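Local coordinates for protein exotoxin A (Pseudomonas aeruginosa, PDB 1IKP) that acts as an NAD-dependent ADP-ribosyltransferase toxin that probably halts host protein synthesis by modifying elongation factor 2, at residues T242-R247 with S369-V374; F5-E10 with S26-D31; Q40-Y45 with D218-K223; Q292-L297 with E327-Q332. The protein carries 2 engineered substitutions. One frame throughout, in Å; residues are numbered along the deposited sequence. Where two conformers were deposited one is given.

Interaction 1. Residues T242-R247 with S369-V374; sequences TVISHR and SLTCPV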
# COMPACT_ATOMS: atom_id res chain seq x y z
N THR A 242 12.58 11.58 3.84
CA THR A 242 11.18 11.46 3.45
C THR A 242 10.84 10.02 3.05
O THR A 242 11.51 9.42 2.22
CB THR A 242 10.88 12.38 2.25
OG1 THR A 242 11.29 13.71 2.58
CG2 THR A 242 9.40 12.36 1.92
N VAL A 243 9.77 9.46 3.63
CA VAL A 243 9.44 8.09 3.29
C VAL A 243 9.11 7.94 1.80
O VAL A 243 8.64 8.88 1.14
CB VAL A 243 8.24 7.56 4.12
CG1 VAL A 243 8.60 7.58 5.61
CG2 VAL A 243 7.02 8.39 3.88
N ILE A 244 9.39 6.76 1.28
CA ILE A 244 9.10 6.47 -0.11
C ILE A 244 7.59 6.52 -0.28
O ILE A 244 6.84 5.98 0.55
CB ILE A 244 9.57 5.06 -0.49
CG1 ILE A 244 11.10 4.96 -0.34
CG2 ILE A 244 9.16 4.73 -1.91
CD1 ILE A 244 11.58 3.53 -0.35
N SER A 245 7.12 7.16 -1.34
CA SER A 245 5.68 7.17 -1.57
C SER A 245 5.35 6.89 -3.01
O SER A 245 6.16 7.08 -3.90
CB SER A 245 5.06 8.52 -1.18
OG SER A 245 5.38 9.55 -2.12
N HIS A 246 4.13 6.41 -3.23
CA HIS A 246 3.58 6.17 -4.55
C HIS A 246 2.33 7.06 -4.64
O HIS A 246 1.76 7.46 -3.62
CB HIS A 246 3.09 4.73 -4.71
CG HIS A 246 4.12 3.74 -5.16
ND1 HIS A 246 5.03 3.16 -4.29
CD2 HIS A 246 4.35 3.19 -6.37
CE1 HIS A 246 5.76 2.29 -4.95
NE2 HIS A 246 5.38 2.28 -6.21
N ARG A 247 1.93 7.40 -5.85
CA ARG A 247 0.68 8.15 -6.06
C ARG A 247 0.03 7.57 -7.30
O ARG A 247 0.70 7.31 -8.32
CB ARG A 247 0.91 9.66 -6.21
CG ARG A 247 -0.40 10.46 -6.25
CD ARG A 247 -0.21 11.91 -5.76
NE ARG A 247 -1.46 12.65 -5.75
CZ ARG A 247 -1.80 13.58 -4.85
NH1 ARG A 247 -1.00 13.91 -3.84
NH2 ARG A 247 -2.96 14.20 -4.99
N SER A 369 0.33 6.01 -1.30
CA SER A 369 0.77 4.85 -0.53
C SER A 369 2.17 5.10 0.02
O SER A 369 3.08 5.41 -0.73
CB SER A 369 0.76 3.61 -1.42
OG SER A 369 -0.55 3.40 -1.97
N LEU A 370 2.32 4.94 1.32
CA LEU A 370 3.58 5.23 1.99
C LEU A 370 4.30 3.99 2.49
O LEU A 370 3.66 3.05 2.99
CB LEU A 370 3.31 6.13 3.18
CG LEU A 370 2.46 7.37 2.90
CD1 LEU A 370 2.17 8.08 4.21
CD2 LEU A 370 3.20 8.30 1.93
N THR A 371 5.61 3.95 2.31
CA THR A 371 6.44 2.85 2.79
C THR A 371 6.91 3.35 4.16
O THR A 371 7.85 4.14 4.29
CB THR A 371 7.63 2.65 1.85
OG1 THR A 371 7.12 2.25 0.57
CG2 THR A 371 8.56 1.58 2.37
N CYS A 372 6.25 2.87 5.21
CA CYS A 372 6.51 3.40 6.54
C CYS A 372 7.46 2.64 7.44
O CYS A 372 7.31 1.45 7.61
CB CYS A 372 5.17 3.50 7.29
SG CYS A 372 3.90 4.50 6.43
N PRO A 373 8.44 3.34 8.04
CA PRO A 373 9.38 2.69 8.95
C PRO A 373 8.58 2.28 10.19
O PRO A 373 7.74 3.06 10.65
CB PRO A 373 10.37 3.80 9.28
CG PRO A 373 10.36 4.66 8.05
CD PRO A 373 8.88 4.70 7.70
N VAL A 374 8.84 1.10 10.73
CA VAL A 374 8.11 0.62 11.91
C VAL A 374 8.47 1.30 13.23
O VAL A 374 7.65 1.31 14.16
CB VAL A 374 8.30 -0.90 12.13
CG1 VAL A 374 7.80 -1.67 10.92
CG2 VAL A 374 9.77 -1.21 12.40
O HOH W 1 5.21 3.48 -1.09
O HOH W 2 10.32 4.66 3.15
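Ser245 and His246 pair with Leu370 and Ser369 as two antiparallel strands, whose short axes come within 4.8 Å at 166°. Three backbone hydrogen bonds join them. Thr371 N gives to Ile244 O at 3.0 Å, nearly straight. His246 N gives to Ser369 O at 2.9 Å, and Ser369 N gives back to His246 O. Ser245 and Leu370 form the non-hydrogen-bonded pair between these bonds.

Two waters add polar bridges. One donates to Ser369 O and also lies 2.8 Å from Thr371 OG1. It meets the His246 ring in its plane, at ND1. The other accepts from Ile244 N and donates to Thr371 O, so it carries the pairing past the last direct bond. The Ser369 hydroxyl turns to Glu391 instead.

Side-chain contacts are fewer. Val243 sets CG1 beside its backbone N (chi1 -61°), and CG1 touches Pro373 CD at 3.6 Å, the two side chains crossing at a slant. Val243 CG2 lies 4.3 Å from Leu370 CD2. Leu370 CD2 reaches Ser245 CB at 3.6 Å. The side chains of Ile244 and Thr371 run alongside each other, Ile244 CB 3.9 Å from Thr371 OG1.

Strand 126-136 flanks 245-248, and strand 389-393 flanks 367-371. The arrangement is an antiparallel pair between two parallel ones, near one end of a mixed sheet. It joins the binding region to the targeting region.

Interaction 2. Residues F5-E10 with S26-D31; sequences FDLWNE and SRMSVD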
# COMPACT_ATOMS: atom_id res chain seq x y z
N PHE A 5 18.16 14.23 -33.26
CA PHE A 5 19.39 14.10 -32.50
C PHE A 5 19.41 12.67 -31.97
O PHE A 5 18.40 11.96 -32.05
CB PHE A 5 19.50 15.15 -31.38
CG PHE A 5 18.61 14.90 -30.19
CD1 PHE A 5 19.11 14.34 -29.02
CD2 PHE A 5 17.27 15.29 -30.24
CE1 PHE A 5 18.29 14.18 -27.89
CE2 PHE A 5 16.45 15.13 -29.12
CZ PHE A 5 16.96 14.58 -27.95
N ASP A 6 20.56 12.22 -31.49
CA ASP A 6 20.71 10.85 -30.99
C ASP A 6 20.93 10.93 -29.49
O ASP A 6 22.05 11.11 -29.02
CB ASP A 6 21.91 10.18 -31.66
CG ASP A 6 22.00 8.70 -31.35
OD1 ASP A 6 21.58 8.28 -30.25
OD2 ASP A 6 22.52 7.94 -32.21
N LEU A 7 19.84 10.80 -28.74
CA LEU A 7 19.87 10.90 -27.29
C LEU A 7 20.92 10.05 -26.58
O LEU A 7 21.71 10.55 -25.77
CB LEU A 7 18.49 10.57 -26.73
CG LEU A 7 18.30 10.56 -25.21
CD1 LEU A 7 18.38 11.97 -24.65
CD2 LEU A 7 16.94 9.94 -24.90
N TRP A 8 20.92 8.76 -26.87
CA TRP A 8 21.84 7.88 -26.18
C TRP A 8 23.29 7.95 -26.60
O TRP A 8 24.17 7.53 -25.85
CB TRP A 8 21.34 6.44 -26.24
CG TRP A 8 20.07 6.31 -25.49
CD1 TRP A 8 19.70 7.05 -24.40
CD2 TRP A 8 19.01 5.40 -25.75
NE1 TRP A 8 18.47 6.65 -23.96
CE2 TRP A 8 18.02 5.63 -24.76
CE3 TRP A 8 18.80 4.40 -26.70
CZ2 TRP A 8 16.83 4.91 -24.71
CZ3 TRP A 8 17.62 3.67 -26.65
CH2 TRP A 8 16.64 3.93 -25.66
N ASN A 9 23.55 8.48 -27.78
CA ASN A 9 24.94 8.57 -28.20
C ASN A 9 25.52 9.94 -27.91
O ASN A 9 26.66 10.04 -27.46
CB ASN A 9 25.06 8.23 -29.68
CG ASN A 9 25.02 6.73 -29.93
OD1 ASN A 9 25.87 5.99 -29.45
ND2 ASN A 9 24.02 6.29 -30.68
N GLU A 10 24.73 10.98 -28.12
CA GLU A 10 25.20 12.35 -27.92
C GLU A 10 25.04 12.88 -26.50
O GLU A 10 25.78 13.76 -26.08
CB GLU A 10 24.46 13.29 -28.86
CG GLU A 10 24.73 13.08 -30.34
CD GLU A 10 23.65 13.69 -31.22
OE1 GLU A 10 23.14 14.78 -30.88
OE2 GLU A 10 23.33 13.09 -32.26
N SER A 26 14.36 12.37 -30.88
CA SER A 26 15.31 11.27 -30.96
C SER A 26 14.58 9.95 -30.81
O SER A 26 13.79 9.76 -29.89
CB SER A 26 16.38 11.36 -29.87
OG SER A 26 17.22 10.22 -29.90
N ARG A 27 14.87 9.02 -31.71
CA ARG A 27 14.28 7.71 -31.65
C ARG A 27 15.00 6.98 -30.53
O ARG A 27 16.18 7.18 -30.30
CB ARG A 27 14.47 6.97 -32.98
CG ARG A 27 13.50 7.38 -34.09
CD ARG A 27 12.13 6.72 -33.91
NE ARG A 27 11.14 7.23 -34.86
CZ ARG A 27 9.87 6.85 -34.89
NH1 ARG A 27 9.41 5.96 -34.01
NH2 ARG A 27 9.04 7.39 -35.77
N MET A 28 14.26 6.16 -29.79
CA MET A 28 14.81 5.39 -28.70
C MET A 28 14.51 3.95 -29.08
O MET A 28 13.38 3.48 -28.91
CB MET A 28 14.12 5.73 -27.38
CG MET A 28 14.35 7.18 -26.91
SD MET A 28 13.59 7.57 -25.29
CE MET A 28 11.84 7.21 -25.60
N SER A 29 15.51 3.26 -29.62
CA SER A 29 15.33 1.88 -30.06
C SER A 29 16.05 0.87 -29.17
O SER A 29 17.22 1.03 -28.86
CB SER A 29 15.83 1.73 -31.50
OG SER A 29 15.25 2.70 -32.35
N VAL A 30 15.32 -0.17 -28.78
CA VAL A 30 15.84 -1.23 -27.94
C VAL A 30 15.67 -2.55 -28.68
O VAL A 30 14.65 -2.76 -29.34
CB VAL A 30 15.09 -1.28 -26.59
CG1 VAL A 30 15.55 -2.47 -25.78
CG2 VAL A 30 15.31 0.02 -25.82
N ASP A 31 16.66 -3.44 -28.57
CA ASP A 31 16.62 -4.74 -29.23
C ASP A 31 15.30 -5.44 -28.90
O ASP A 31 15.02 -5.73 -27.74
CB ASP A 31 17.79 -5.60 -28.74
CG ASP A 31 17.94 -6.89 -29.55
OD1 ASP A 31 16.92 -7.54 -29.85
OD2 ASP A 31 19.10 -7.25 -29.86
O HOH W 3 18.93 7.51 -28.94
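A Met-aromatic contact between Met28 and Trp8 belongs to the seam where the first helical turn, 7-10, meets strand 24-29. The Met28 sulfur lies obliquely to the indole, with SD 5.2 Å from the centroid of the six-membered ring of Trp8. Closer contact comes from the chain before it. Met28 CB is 3.5 Å from Trp8 CH2, and Met28 CG sits above one face, offset toward the rim. The two side chains cross at about a right angle. At the ring edge, Ser29 O lies near the plane, 3.5 Å from Trp8 CZ3. The Met28 sulfur also touches Leu7 CD2.

Ser26 works in two ways. Its CB stands over the centre of the Phe5 ring, 3.7 Å above the plane, as a CH-pi contact. Its OG is turned opposite its own backbone N (chi1 175°) and so reaches Leu7 N, which donates to it at 2.9 Å in an almost straight bond. This occupies an N-H of the first helical turn. Ser26 OG also lies 3.0 Å from Phe5 O.

Asp6 is the N-cap of that turn. Its OD1 accepts from Asn9 N, which approaches from above the carboxylate plane. A water links Asp6 OD1, Trp8 N and Arg27 O, tying the cap to the strand.

Strand 24-29 is outermost in its six-stranded sheet and pairs with 148-155. Phe5 and Met28 both touch Phe151 there. Leu7 and Trp8 reach strands 40-49 and 164-176 of the other sheet, so the turn bridges both.

Interaction 3. Residues Q40-Y45 with D218-K223; sequences QGVLHY and DTWEGK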
# COMPACT_ATOMS: atom_id res chain seq x y z
N GLN A 40 11.29 -12.16 -16.82
CA GLN A 40 10.69 -10.89 -16.43
C GLN A 40 11.80 -9.92 -16.13
O GLN A 40 12.87 -10.29 -15.66
CB GLN A 40 9.78 -11.05 -15.20
CG GLN A 40 10.41 -11.69 -13.99
CD GLN A 40 9.43 -11.86 -12.84
OE1 GLN A 40 9.51 -12.83 -12.10
NE2 GLN A 40 8.50 -10.92 -12.69
N GLY A 41 11.55 -8.65 -16.44
CA GLY A 41 12.58 -7.66 -16.18
C GLY A 41 11.98 -6.28 -16.14
O GLY A 41 10.77 -6.11 -16.34
N VAL A 42 12.84 -5.30 -15.88
CA VAL A 42 12.48 -3.89 -15.84
C VAL A 42 13.51 -3.06 -16.60
O VAL A 42 14.72 -3.17 -16.36
CB VAL A 42 12.43 -3.36 -14.40
CG1 VAL A 42 12.13 -1.85 -14.41
CG2 VAL A 42 11.38 -4.10 -13.58
N LEU A 43 13.03 -2.27 -17.55
CA LEU A 43 13.86 -1.35 -18.30
C LEU A 43 13.81 -0.04 -17.53
O LEU A 43 12.71 0.45 -17.23
CB LEU A 43 13.30 -1.11 -19.71
CG LEU A 43 13.48 -2.27 -20.67
CD1 LEU A 43 12.56 -2.12 -21.86
CD2 LEU A 43 14.96 -2.32 -21.11
N HIS A 44 14.97 0.50 -17.17
CA HIS A 44 15.03 1.76 -16.45
C HIS A 44 15.63 2.82 -17.38
O HIS A 44 16.83 2.74 -17.75
CB HIS A 44 15.91 1.60 -15.20
CG HIS A 44 16.08 2.85 -14.39
ND1 HIS A 44 16.85 2.90 -13.25
CD2 HIS A 44 15.55 4.09 -14.54
CE1 HIS A 44 16.78 4.11 -12.72
NE2 HIS A 44 16.00 4.84 -13.49
N TYR A 45 14.79 3.75 -17.80
CA TYR A 45 15.17 4.86 -18.68
C TYR A 45 15.45 6.08 -17.81
O TYR A 45 14.67 6.40 -16.92
CB TYR A 45 14.02 5.23 -19.62
CG TYR A 45 13.70 4.19 -20.67
CD1 TYR A 45 14.21 4.29 -21.97
CD2 TYR A 45 12.88 3.10 -20.37
CE1 TYR A 45 13.92 3.35 -22.94
CE2 TYR A 45 12.58 2.14 -21.34
CZ TYR A 45 13.10 2.27 -22.62
OH TYR A 45 12.83 1.32 -23.60
N ASP A 218 13.97 -14.77 -3.60
CA ASP A 218 14.92 -15.24 -4.61
C ASP A 218 14.80 -14.67 -6.02
O ASP A 218 15.81 -14.32 -6.63
CB ASP A 218 14.89 -16.77 -4.69
CG ASP A 218 15.36 -17.42 -3.40
OD1 ASP A 218 16.35 -16.94 -2.82
OD2 ASP A 218 14.74 -18.43 -2.98
N THR A 219 13.58 -14.58 -6.54
CA THR A 219 13.36 -14.08 -7.90
C THR A 219 14.14 -12.82 -8.26
O THR A 219 14.95 -12.81 -9.20
CB THR A 219 11.86 -13.81 -8.16
OG1 THR A 219 11.12 -15.02 -7.95
CG2 THR A 219 11.64 -13.33 -9.59
N TRP A 220 13.91 -11.75 -7.52
CA TRP A 220 14.60 -10.51 -7.82
C TRP A 220 15.93 -10.38 -7.08
O TRP A 220 16.80 -9.60 -7.47
CB TRP A 220 13.68 -9.32 -7.55
CG TRP A 220 12.52 -9.27 -8.52
CD1 TRP A 220 11.24 -9.72 -8.30
CD2 TRP A 220 12.55 -8.79 -9.87
NE1 TRP A 220 10.48 -9.55 -9.44
CE2 TRP A 220 11.26 -8.98 -10.41
CE3 TRP A 220 13.55 -8.23 -10.68
CZ2 TRP A 220 10.93 -8.63 -11.73
CZ3 TRP A 220 13.23 -7.88 -11.99
CH2 TRP A 220 11.93 -8.08 -12.50
N GLU A 221 16.10 -11.17 -6.02
CA GLU A 221 17.35 -11.15 -5.28
C GLU A 221 18.48 -11.56 -6.23
O GLU A 221 19.57 -10.98 -6.20
CB GLU A 221 17.27 -12.15 -4.11
CG GLU A 221 18.59 -12.44 -3.43
CD GLU A 221 19.20 -11.22 -2.79
OE1 GLU A 221 20.34 -11.33 -2.29
OE2 GLU A 221 18.55 -10.16 -2.79
N GLY A 222 18.22 -12.53 -7.09
CA GLY A 222 19.23 -12.99 -8.02
C GLY A 222 19.20 -12.30 -9.38
O GLY A 222 19.54 -12.89 -10.40
N LYS A 223 18.78 -11.04 -9.39
CA LYS A 223 18.69 -10.30 -10.65
C LYS A 223 20.05 -10.02 -11.30
O LYS A 223 21.08 -10.01 -10.63
CB LYS A 223 17.97 -8.97 -10.40
CG LYS A 223 18.67 -8.07 -9.41
CD LYS A 223 17.76 -6.94 -8.94
CE LYS A 223 18.29 -6.29 -7.68
NZ LYS A 223 19.64 -5.67 -7.85
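Gln40 leaves its strand toward Trp220 and Thr219 of helix 218-221. Its CB directs the chain at the helix. CG lies between the backbone N and the carbonyl carbon (chi1 54°), and this brings it to 3.8 Å from Trp220 CZ2. The chain then runs on extended. CD comes 3.7 Å from the same Trp220 CZ2. At the tip the two amide atoms part. NE2 stays with the indole, 3.5 Å from Trp220 CZ2. OE1 turns to Thr219 and meets its methyl CG2 at 3.3 Å. The amide plane and the indole plane are 61° apart, so this is no stack.

The next residues complete the contact. Gly41 CA meets the indole at its edge, 3.8 Å from Trp220 CH2. Val42 CG2 approaches the same CH2 at 4.2 Å. Strand 40-49 lies between strands 97-106 and 164-176 of the mixed sheet, and helix 218-221 packs against its start.

No hydrogen bond joins the two segments directly. Gln40 NE2 and Trp220 NE1 both donate to Arg186 O. One backbone carbonyl thus takes two buried N-H groups, one from each side of the contact. The amide and the indole meet by van der Waals contact, while their N-H groups share Arg186 O; Gln40 OE1 is satisfied elsewhere.

Interaction 4. Residues Q292-L297 with E327-Q332; sequences QRLVAL and EAIREQ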
# COMPACT_ATOMS: atom_id res chain seq x y z
N GLN A 292 -15.09 -4.16 -4.92
CA GLN A 292 -15.01 -2.91 -5.67
C GLN A 292 -16.44 -2.45 -6.00
O GLN A 292 -16.80 -1.30 -5.75
CB GLN A 292 -14.20 -3.12 -6.96
CG GLN A 292 -14.04 -1.86 -7.81
CD GLN A 292 -13.32 -2.13 -9.13
OE1 GLN A 292 -12.69 -1.23 -9.69
NE2 GLN A 292 -13.41 -3.35 -9.62
N ARG A 293 -17.23 -3.37 -6.55
CA ARG A 293 -18.60 -3.07 -6.94
C ARG A 293 -19.47 -2.66 -5.75
O ARG A 293 -20.28 -1.74 -5.86
CB ARG A 293 -19.21 -4.29 -7.63
CG ARG A 293 -20.71 -4.20 -7.89
CD ARG A 293 -21.15 -5.27 -8.88
NE ARG A 293 -22.61 -5.38 -8.94
CZ ARG A 293 -23.36 -5.91 -7.99
NH1 ARG A 293 -22.79 -6.38 -6.88
NH2 ARG A 293 -24.67 -5.97 -8.13
N LEU A 294 -19.28 -3.32 -4.62
CA LEU A 294 -20.05 -3.02 -3.43
C LEU A 294 -19.81 -1.59 -2.96
O LEU A 294 -20.76 -0.86 -2.67
CB LEU A 294 -19.70 -3.99 -2.32
CG LEU A 294 -20.39 -3.72 -1.00
CD1 LEU A 294 -21.92 -3.84 -1.12
CD2 LEU A 294 -19.87 -4.74 -0.00
N VAL A 295 -18.55 -1.18 -2.88
CA VAL A 295 -18.26 0.17 -2.45
C VAL A 295 -18.83 1.16 -3.46
O VAL A 295 -19.35 2.19 -3.07
CB VAL A 295 -16.73 0.38 -2.28
CG1 VAL A 295 -16.42 1.83 -1.94
CG2 VAL A 295 -16.20 -0.52 -1.18
N ALA A 296 -18.72 0.85 -4.75
CA ALA A 296 -19.25 1.73 -5.79
C ALA A 296 -20.76 1.90 -5.62
O ALA A 296 -21.28 3.01 -5.65
CB ALA A 296 -18.95 1.17 -7.16
N LEU A 297 -21.45 0.78 -5.43
CA LEU A 297 -22.90 0.80 -5.24
C LEU A 297 -23.27 1.67 -4.04
O LEU A 297 -24.22 2.46 -4.10
CB LEU A 297 -23.44 -0.62 -5.04
CG LEU A 297 -23.57 -1.51 -6.27
CD1 LEU A 297 -23.90 -2.93 -5.85
CD2 LEU A 297 -24.67 -0.96 -7.19
N GLU A 327 -28.90 -6.11 -2.41
CA GLU A 327 -28.68 -7.47 -2.88
C GLU A 327 -27.19 -7.83 -2.80
O GLU A 327 -26.84 -8.95 -2.46
CB GLU A 327 -29.15 -7.60 -4.33
CG GLU A 327 -29.32 -9.03 -4.80
CD GLU A 327 -30.26 -9.81 -3.91
OE1 GLU A 327 -31.32 -9.26 -3.53
OE2 GLU A 327 -29.95 -10.98 -3.60
N ALA A 328 -26.33 -6.86 -3.10
CA ALA A 328 -24.89 -7.09 -3.05
C ALA A 328 -24.51 -7.46 -1.63
O ALA A 328 -23.72 -8.38 -1.42
CB ALA A 328 -24.15 -5.83 -3.49
N ILE A 329 -25.08 -6.75 -0.67
CA ILE A 329 -24.83 -6.99 0.76
C ILE A 329 -25.32 -8.36 1.18
O ILE A 329 -24.59 -9.13 1.80
CB ILE A 329 -25.49 -5.89 1.63
CG1 ILE A 329 -24.78 -4.56 1.40
CG2 ILE A 329 -25.48 -6.30 3.10
CD1 ILE A 329 -25.44 -3.39 2.06
N ARG A 330 -26.57 -8.67 0.84
CA ARG A 330 -27.13 -9.96 1.20
C ARG A 330 -26.38 -11.11 0.52
O ARG A 330 -26.33 -12.22 1.05
CB ARG A 330 -28.63 -10.02 0.83
CG ARG A 330 -29.55 -9.19 1.73
CD ARG A 330 -31.03 -9.45 1.39
NE ARG A 330 -31.33 -9.06 0.02
CZ ARG A 330 -31.66 -7.83 -0.36
NH1 ARG A 330 -31.74 -6.86 0.54
NH2 ARG A 330 -31.87 -7.57 -1.64
N GLU A 331 -25.77 -10.84 -0.64
CA GLU A 331 -25.02 -11.88 -1.36
C GLU A 331 -23.74 -12.33 -0.65
O GLU A 331 -23.33 -13.48 -0.78
CB GLU A 331 -24.65 -11.39 -2.76
CG GLU A 331 -25.80 -11.27 -3.74
CD GLU A 331 -25.35 -10.87 -5.13
OE1 GLU A 331 -24.66 -9.84 -5.26
OE2 GLU A 331 -25.67 -11.60 -6.09
N GLN A 332 -23.12 -11.42 0.09
CA GLN A 332 -21.88 -11.70 0.82
C GLN A 332 -21.89 -10.84 2.09
O GLN A 332 -21.20 -9.84 2.18
CB GLN A 332 -20.67 -11.31 -0.03
CG GLN A 332 -20.54 -12.08 -1.33
CD GLN A 332 -20.15 -13.53 -1.12
OE1 GLN A 332 -20.15 -14.32 -2.06
NE2 GLN A 332 -19.80 -13.88 0.11
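Helix 292-297 and helix 327-331 run roughly antiparallel, with short axes 10.3 Å apart at their closest and crossing at -144°. The nearest backbone pair is Leu294 with Ala328, whose CA atoms are 6.3 Å apart.

Ala328 is the centre of the contact. Its CB points at the other helix and meets two leucine methyls. Leu294 CD1 lies 3.8 Å from Ala328 CB, and Leu297 CD1 lies 3.7 Å from it. These two leucines are one turn apart, so the small alanine methyl touches both. Leu294 holds CG opposite its backbone N (chi1 177°), which carries its CD1 across to the partner helix. There it also meets Ile329 CG1 at 3.9 Å, the two side chains crossing at about a right angle.

At the exposed edge, Arg293 stretches out toward Ala328 and Glu331. It was modelled in two conformers, so its details are doubtful. In one, NH1 is 4.3 Å from Glu331 OE1, beyond a salt bridge. Glu327 turns to its own helix, and Arg330 NH2 donates to Glu327 OE1 at 2.6 Å in a salt bridge.

Beyond the pair, Leu294 and Ile329 both touch Leu340 of helix 333-351. Ile329 also packs on helix 308-317. The contact belongs to the helical targeting region.

The chemistry is almost wholly apolar. No hydrogen bond crosses between these segments. Aliphatic carbons make most of the contact, and the opposite charges at the exposed edge probably add only a weak, long-range attraction.

How the interactions relate
Along the chain, interactions 2, 3 and 1 close in series, and interaction 4 falls within the span that interaction 1 brings together. Interactions 2 and 3 both lie in the binding region. Their centres are about 23 Å apart, yet they touch: Tyr45 of strand 40-49 packs on Trp8 and Val30. Interactions 1 and 3 reach the same mixed sheet, with centres about 21 Å apart and no touch. Interaction 4 is a helix-helix contact in the targeting region, its centre about 31 Å from that of interaction 1 and about 50 Å from that of interaction 2. Interaction 1 probably helps to hold the mostly helical targeting region to the strand-rich binding region.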